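Local coordinates for protein 3-deoxy-d-manno-octulosonic-acid transferase (Acinetobacter baumannii, PDB 4BFC) that probably transfers Kdo from CMP-Kdo to a lipid A precursor, as in the WaaA family, this fragment being its C-terminal CMP-Kdo binding domain, at residues F26-W37 with G120-L128. Sequence-based numbering, arbitrary orientation.
Sequences FIKQAAQLHQQW and GELWLWYAL
In this Rossmann-like domain, the N-terminal helix packs over helix 122-128 through a knobs-into-holes contact in which Leu124 enters a socket of Phe26, Gln29, Ala30 and Leu33. With CG anti to its backbone N (chi1 173°), Leu124 spreads the two methyls of its branched end into the socket: CD1 lies 3.6 Å from Ala30 N, while CD2 meets Leu33 CD1 at 4.0 Å and the amide end of Gln29. The small Ala30 suits the crossing, where the axes of helical segments 26-36 and 122-128 approach to 8.5 Å with a signed crossing angle of -52°; its CB touches Ala127 CB at 3.7 Å, and the Leu128 methyl CD2 packs beside it.

Helix 122-128 follows strand 113-115 and leads into strand 131-134, so the contact joins the helix before the first strand to a connection of the parallel α/β sheet. Toward the start of both segments, the Phe26 ring, flat enough to lie along the helix start, rests obliquely against Trp123 CB and Leu124 CB (3.8 Å from CD1). Gly120 has positive phi (89°), a conformation that favours glycine. A water whose O lies 2.5 Å from Glu121 OE2 donates to that carboxylate and weakly accepts from Gln29 NE2; Arg101 NH2 forms a salt bridge with OE2 and bonds Gln29 OE1 weakly, while Glu121 OE1 bonds Ser118. At the other end Trp37 CH2 comes to the edge of the Trp125 indole, 4.1 Å from CZ3, the two side chains crossing at a slant, and Tyr114 meets Trp37 edge-to-face.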
ATOM      1  N   PHE A  26     -16.004 -19.889  -1.368  1.00 49.09           N
ATOM      2  CA  PHE A  26     -15.713 -19.505   0.022  1.00 48.34           C
ATOM      3  C   PHE A  26     -16.931 -19.702   0.929  1.00 48.49           C
ATOM      4  O   PHE A  26     -16.808 -20.134   2.088  1.00 39.54           O
ATOM      5  CB  PHE A  26     -15.184 -18.053   0.098  1.00 46.79           C
ATOM      6  CG  PHE A  26     -13.714 -17.919  -0.223  1.00 49.89           C
ATOM      7  CD1 PHE A  26     -12.752 -18.693   0.455  1.00 49.30           C
ATOM      8  CD2 PHE A  26     -13.277 -17.015  -1.199  1.00 50.77           C
ATOM      9  CE1 PHE A  26     -11.398 -18.580   0.164  1.00 50.03           C
ATOM     10  CE2 PHE A  26     -11.925 -16.896  -1.485  1.00 46.38           C
ATOM     11  CZ  PHE A  26     -10.987 -17.672  -0.810  1.00 50.34           C
ATOM     12  N   ILE A  27     -18.103 -19.393   0.382  1.00 46.01           N
ATOM     13  CA  ILE A  27     -19.380 -19.620   1.057  1.00 50.09           C
ATOM     14  C   ILE A  27     -19.583 -21.105   1.431  1.00 49.33           C
ATOM     15  O   ILE A  27     -19.967 -21.398   2.561  1.00 47.69           O
ATOM     16  CB  ILE A  27     -20.556 -19.026   0.242  1.00 48.27           C
ATOM     17  CG1 ILE A  27     -20.361 -17.502   0.117  1.00 50.20           C
ATOM     18  CG2 ILE A  27     -21.905 -19.365   0.874  1.00 45.77           C
ATOM     19  CD1 ILE A  27     -20.824 -16.900  -1.204  1.00 57.15           C
ATOM     20  N   LYS A  28     -19.297 -22.033   0.519  1.00 46.67           N
ATOM     21  CA  LYS A  28     -19.443 -23.463   0.827  1.00 45.66           C
ATOM     22  C   LYS A  28     -18.286 -24.030   1.674  1.00 42.53           C
ATOM     23  O   LYS A  28     -18.449 -25.000   2.452  1.00 41.44           O
ATOM     24  CB  LYS A  28     -19.639 -24.267  -0.471  1.00 47.72           C
ATOM     25  CG  LYS A  28     -18.757 -25.496  -0.625  1.00 44.36           C
ATOM     26  N   GLN A  29     -17.098 -23.464   1.525  1.00 40.83           N
ATOM     27  CA  GLN A  29     -16.040 -23.859   2.428  1.00 36.16           C
ATOM     28  C   GLN A  29     -16.408 -23.424   3.865  1.00 33.17           C
ATOM     29  O   GLN A  29     -16.119 -24.133   4.825  1.00 32.66           O
ATOM     30  CB  GLN A  29     -14.716 -23.244   2.010  1.00 37.45           C
ATOM     31  CG  GLN A  29     -13.594 -23.590   2.954  1.00 35.69           C
ATOM     32  CD  GLN A  29     -12.272 -23.028   2.499  1.00 40.86           C
ATOM     33  OE1 GLN A  29     -11.218 -23.354   3.056  1.00 45.36           O
ATOM     34  NE2 GLN A  29     -12.322 -22.169   1.477  1.00 39.14           N
ATOM     35  N   ALA A  30     -17.020 -22.245   3.999  1.00 35.03           N
ATOM     36  CA  ALA A  30     -17.474 -21.740   5.302  1.00 33.18           C
ATOM     37  C   ALA A  30     -18.493 -22.688   5.955  1.00 33.92           C
ATOM     38  O   ALA A  30     -18.462 -22.900   7.168  1.00 33.63           O
ATOM     39  CB  ALA A  30     -18.068 -20.361   5.155  1.00 33.65           C
ATOM     40  N   ALA A  31     -19.407 -23.228   5.147  1.00 37.83           N
ATOM     41  CA  ALA A  31     -20.336 -24.246   5.630  1.00 38.59           C
ATOM     42  C   ALA A  31     -19.621 -25.522   6.123  1.00 40.21           C
ATOM     43  O   ALA A  31     -19.988 -26.059   7.174  1.00 40.69           O
ATOM     44  CB  ALA A  31     -21.402 -24.539   4.573  1.00 40.05           C
ATOM     45  N   GLN A  32     -18.570 -25.964   5.435  1.00 41.49           N
ATOM     46  CA  GLN A  32     -17.781 -27.128   5.869  1.00 39.61           C
ATOM     47  C   GLN A  32     -17.079 -26.861   7.196  1.00 41.35           C
ATOM     48  O   GLN A  32     -17.054 -27.723   8.096  1.00 39.56           O
ATOM     49  CB  GLN A  32     -16.754 -27.539   4.813  1.00 47.85           C
ATOM     50  CG  GLN A  32     -17.352 -28.204   3.584  1.00 52.56           C
ATOM     51  CD  GLN A  32     -16.333 -28.395   2.476  1.00 60.90           C
ATOM     52  OE1 GLN A  32     -15.826 -27.421   1.910  1.00 65.07           O
ATOM     53  NE2 GLN A  32     -16.035 -29.657   2.148  1.00 63.37           N
ATOM     54  N   LEU A  33     -16.518 -25.662   7.333  1.00 32.05           N
ATOM     55  CA  LEU A  33     -15.753 -25.333   8.515  1.00 28.35           C
ATOM     56  C   LEU A  33     -16.668 -25.037   9.714  1.00 26.06           C
ATOM     57  O   LEU A  33     -16.290 -25.321  10.843  1.00 28.41           O
ATOM     58  CB  LEU A  33     -14.833 -24.143   8.245  1.00 25.82           C
ATOM     59  CG  LEU A  33     -13.656 -24.292   7.286  1.00 26.70           C
ATOM     60  CD1 LEU A  33     -12.926 -22.960   7.280  1.00 24.57           C
ATOM     61  CD2 LEU A  33     -12.622 -25.334   7.748  1.00 24.90           C
ATOM     62  N   HIS A  34     -17.811 -24.429   9.464  1.00 26.68           N
ATOM     63  CA  HIS A  34     -18.814 -24.190  10.507  1.00 28.73           C
ATOM     64  C   HIS A  34     -19.166 -25.494  11.182  1.00 32.34           C
ATOM     65  O   HIS A  34     -19.347 -25.553  12.417  1.00 31.36           O
ATOM     66  CB  HIS A  34     -20.083 -23.627   9.891  1.00 29.89           C
ATOM     67  CG  HIS A  34     -21.135 -23.259  10.916  1.00 29.13           C
ATOM     68  ND1 HIS A  34     -22.031 -24.160  11.405  1.00 33.39           N
ATOM     69  CD2 HIS A  34     -21.404 -22.052  11.543  1.00 32.94           C
ATOM     70  CE1 HIS A  34     -22.816 -23.544  12.311  1.00 36.52           C
ATOM     71  NE2 HIS A  34     -22.435 -22.257  12.386  1.00 35.31           N
ATOM     72  N   GLN A  35     -19.289 -26.536  10.369  1.00 35.46           N
ATOM     73  CA  GLN A  35     -19.559 -27.888  10.887  1.00 41.14           C
ATOM     74  C   GLN A  35     -18.352 -28.542  11.601  1.00 40.56           C
ATOM     75  O   GLN A  35     -18.482 -29.022  12.729  1.00 34.31           O
ATOM     76  CB  GLN A  35     -20.021 -28.776   9.738  1.00 43.98           C
ATOM     77  CG  GLN A  35     -20.809 -30.010  10.136  1.00 51.95           C
ATOM     78  CD  GLN A  35     -21.458 -30.668   8.922  1.00 58.33           C
ATOM     79  OE1 GLN A  35     -22.677 -30.881   8.884  1.00 66.28           O
ATOM     80  NE2 GLN A  35     -20.644 -30.973   7.912  1.00 65.60           N
ATOM     81  N   GLN A  36     -17.183 -28.582  10.951  1.00 36.73           N
ATOM     82  CA  GLN A  36     -16.002 -29.237  11.533  1.00 39.65           C
ATOM     83  C   GLN A  36     -15.419 -28.574  12.758  1.00 36.93           C
ATOM     84  O   GLN A  36     -14.681 -29.203  13.523  1.00 40.36           O
ATOM     85  CB  GLN A  36     -14.889 -29.290  10.522  1.00 45.12           C
ATOM     86  CG  GLN A  36     -14.969 -30.435   9.555  1.00 49.73           C
ATOM     87  CD  GLN A  36     -13.760 -30.437   8.668  1.00 56.45           C
ATOM     88  OE1 GLN A  36     -13.861 -30.161   7.470  1.00 55.98           O
ATOM     89  NE2 GLN A  36     -12.593 -30.716   9.255  1.00 52.87           N
ATOM     90  N   TRP A  37     -15.672 -27.267  12.897  1.00 31.05           N
ATOM     91  CA  TRP A  37     -15.139 -26.536  14.004  1.00 26.11           C
ATOM     92  C   TRP A  37     -16.207 -26.315  15.054  1.00 24.18           C
ATOM     93  O   TRP A  37     -15.931 -25.651  16.057  1.00 25.68           O
ATOM     94  CB  TRP A  37     -14.495 -25.205  13.510  1.00 24.81           C
ATOM     95  CG  TRP A  37     -13.322 -25.311  12.546  1.00 27.68           C
ATOM     96  CD1 TRP A  37     -12.662 -26.460  12.014  1.00 25.14           C
ATOM     97  CD2 TRP A  37     -12.575 -24.170  12.017  1.00 24.17           C
ATOM     98  NE1 TRP A  37     -11.631 -26.088  11.161  1.00 26.51           N
ATOM     99  CE2 TRP A  37     -11.519 -24.711  11.148  1.00 25.67           C
ATOM    100  CE3 TRP A  37     -12.706 -22.757  12.158  1.00 25.82           C
ATOM    101  CZ2 TRP A  37     -10.649 -23.871  10.452  1.00 26.03           C
ATOM    102  CZ3 TRP A  37     -11.815 -21.942  11.471  1.00 24.87           C
ATOM    103  CH2 TRP A  37     -10.809 -22.484  10.654  1.00 25.35           C
ATOM    104  N   GLY A 120      -5.995 -13.984   0.763  1.00 29.51           N
ATOM    105  CA  GLY A 120      -7.083 -14.224  -0.168  1.00 29.44           C
ATOM    106  C   GLY A 120      -8.340 -14.856   0.408  1.00 26.30           C
ATOM    107  O   GLY A 120      -9.200 -15.313  -0.337  1.00 30.80           O
ATOM    108  N   GLU A 121      -8.438 -14.905   1.738  1.00 26.64           N
ATOM    109  CA  GLU A 121      -9.521 -15.648   2.358  1.00 25.16           C
ATOM    110  C   GLU A 121     -10.479 -14.802   3.205  1.00 27.62           C
ATOM    111  O   GLU A 121     -11.373 -15.337   3.872  1.00 25.64           O
ATOM    112  CB  GLU A 121      -8.935 -16.769   3.223  1.00 25.41           C
ATOM    113  CG  GLU A 121      -7.979 -17.724   2.575  1.00 26.45           C
ATOM    114  CD  GLU A 121      -7.781 -18.963   3.443  1.00 26.81           C
ATOM    115  OE1 GLU A 121      -7.073 -18.885   4.452  1.00 24.35           O
ATOM    116  OE2 GLU A 121      -8.386 -20.021   3.122  1.00 31.41           O
ATOM    117  N   LEU A 122     -10.362 -13.473   3.099  1.00 25.65           N
ATOM    118  CA  LEU A 122     -11.294 -12.578   3.802  1.00 28.45           C
ATOM    119  C   LEU A 122     -12.791 -12.964   3.697  1.00 27.37           C
ATOM    120  O   LEU A 122     -13.539 -12.900   4.724  1.00 25.97           O
ATOM    121  CB  LEU A 122     -11.019 -11.116   3.373  1.00 32.58           C
ATOM    122  CG  LEU A 122     -11.626 -10.070   4.289  1.00 28.44           C
ATOM    123  CD1 LEU A 122     -11.261 -10.218   5.771  1.00 30.51           C
ATOM    124  CD2 LEU A 122     -11.389  -8.683   3.710  1.00 32.78           C
ATOM    125  N   TRP A 123     -13.286 -13.372   2.501  1.00 24.85           N
ATOM    126  CA  TRP A 123     -14.664 -13.803   2.305  1.00 28.49           C
ATOM    127  C   TRP A 123     -15.027 -14.991   3.173  1.00 24.39           C
ATOM    128  O   TRP A 123     -16.105 -15.047   3.703  1.00 22.84           O
ATOM    129  CB  TRP A 123     -14.966 -14.121   0.839  1.00 32.03           C
ATOM    130  CG  TRP A 123     -15.302 -12.860   0.093  1.00 36.34           C
ATOM    131  CD1 TRP A 123     -14.481 -11.750  -0.086  1.00 41.98           C
ATOM    132  CD2 TRP A 123     -16.598 -12.487  -0.525  1.00 41.49           C
ATOM    133  NE1 TRP A 123     -15.137 -10.766  -0.790  1.00 42.15           N
ATOM    134  CE2 TRP A 123     -16.408 -11.139  -1.084  1.00 43.76           C
ATOM    135  CE3 TRP A 123     -17.836 -13.115  -0.684  1.00 45.58           C
ATOM    136  CZ2 TRP A 123     -17.431 -10.467  -1.763  1.00 45.95           C
ATOM    137  CZ3 TRP A 123     -18.860 -12.421  -1.365  1.00 48.58           C
ATOM    138  CH2 TRP A 123     -18.653 -11.130  -1.891  1.00 46.67           C
ATOM    139  N   LEU A 124     -14.104 -15.942   3.312  1.00 24.90           N
ATOM    140  CA  LEU A 124     -14.385 -17.081   4.171  1.00 22.68           C
ATOM    141  C   LEU A 124     -14.701 -16.611   5.616  1.00 23.26           C
ATOM    142  O   LEU A 124     -15.674 -17.102   6.200  1.00 22.75           O
ATOM    143  CB  LEU A 124     -13.187 -18.058   4.181  1.00 25.00           C
ATOM    144  CG  LEU A 124     -13.075 -19.291   5.093  1.00 25.03           C
ATOM    145  CD1 LEU A 124     -14.317 -20.110   4.866  1.00 26.59           C
ATOM    146  CD2 LEU A 124     -11.772 -20.088   4.799  1.00 23.44           C
ATOM    147  N   TRP A 125     -13.840 -15.739   6.158  1.00 21.35           N
ATOM    148  CA  TRP A 125     -13.984 -15.269   7.564  1.00 21.56           C
ATOM    149  C   TRP A 125     -15.257 -14.480   7.714  1.00 20.87           C
ATOM    150  O   TRP A 125     -16.007 -14.721   8.635  1.00 21.70           O
ATOM    151  CB  TRP A 125     -12.778 -14.494   8.036  1.00 23.45           C
ATOM    152  CG  TRP A 125     -11.508 -15.263   7.693  1.00 22.17           C
ATOM    153  CD1 TRP A 125     -10.463 -14.822   6.923  1.00 24.64           C
ATOM    154  CD2 TRP A 125     -11.235 -16.677   7.958  1.00 24.87           C
ATOM    155  NE1 TRP A 125      -9.539 -15.823   6.718  1.00 24.16           N
ATOM    156  CE2 TRP A 125      -9.945 -16.967   7.317  1.00 24.13           C
ATOM    157  CE3 TRP A 125     -11.910 -17.695   8.618  1.00 23.40           C
ATOM    158  CZ2 TRP A 125      -9.379 -18.209   7.368  1.00 24.20           C
ATOM    159  CZ3 TRP A 125     -11.340 -18.984   8.621  1.00 22.15           C
ATOM    160  CH2 TRP A 125     -10.077 -19.207   8.058  1.00 22.90           C
ATOM    161  N   TYR A 126     -15.508 -13.512   6.825  1.00 21.02           N
ATOM    162  CA  TYR A 126     -16.853 -12.833   6.915  1.00 22.27           C
ATOM    163  C   TYR A 126     -18.035 -13.837   6.871  1.00 23.95           C
ATOM    164  O   TYR A 126     -18.995 -13.709   7.597  1.00 22.91           O
ATOM    165  CB  TYR A 126     -17.053 -11.896   5.708  1.00 22.62           C
ATOM    166  CG  TYR A 126     -16.256 -10.634   5.714  1.00 21.54           C
ATOM    167  CD1 TYR A 126     -16.165  -9.881   6.892  1.00 20.28           C
ATOM    168  CD2 TYR A 126     -15.616 -10.153   4.547  1.00 20.79           C
ATOM    169  CE1 TYR A 126     -15.469  -8.697   6.935  1.00 22.41           C
ATOM    170  CE2 TYR A 126     -14.915  -8.945   4.589  1.00 19.30           C
ATOM    171  CZ  TYR A 126     -14.852  -8.232   5.769  1.00 22.55           C
ATOM    172  OH  TYR A 126     -14.197  -7.054   5.821  1.00 22.47           O
ATOM    173  N   ALA A 127     -17.939 -14.875   6.037  1.00 22.48           N
ATOM    174  CA  ALA A 127     -19.036 -15.847   5.934  1.00 23.77           C
ATOM    175  C   ALA A 127     -19.211 -16.666   7.248  1.00 24.84           C
ATOM    176  O   ALA A 127     -20.255 -17.283   7.480  1.00 29.04           O
ATOM    177  CB  ALA A 127     -18.814 -16.786   4.756  1.00 22.69           C
ATOM    178  N   LEU A 128     -18.196 -16.654   8.090  1.00 21.23           N
ATOM    179  CA  LEU A 128     -18.247 -17.343   9.394  1.00 21.59           C
ATOM    180  C   LEU A 128     -18.647 -16.417  10.556  1.00 24.60           C
ATOM    181  O   LEU A 128     -18.802 -16.871  11.721  1.00 23.05           O
ATOM    182  CB  LEU A 128     -16.929 -18.085   9.687  1.00 25.23           C
ATOM    183  CG  LEU A 128     -16.631 -19.286   8.758  1.00 26.31           C
ATOM    184  CD1 LEU A 128     -15.262 -19.842   9.090  1.00 27.17           C
ATOM    185  CD2 LEU A 128     -17.692 -20.370   8.954  1.00 31.12           C
TER
HETATM  186  O   HOH W   1      -9.221 -21.133   0.995  1.00 49.18           O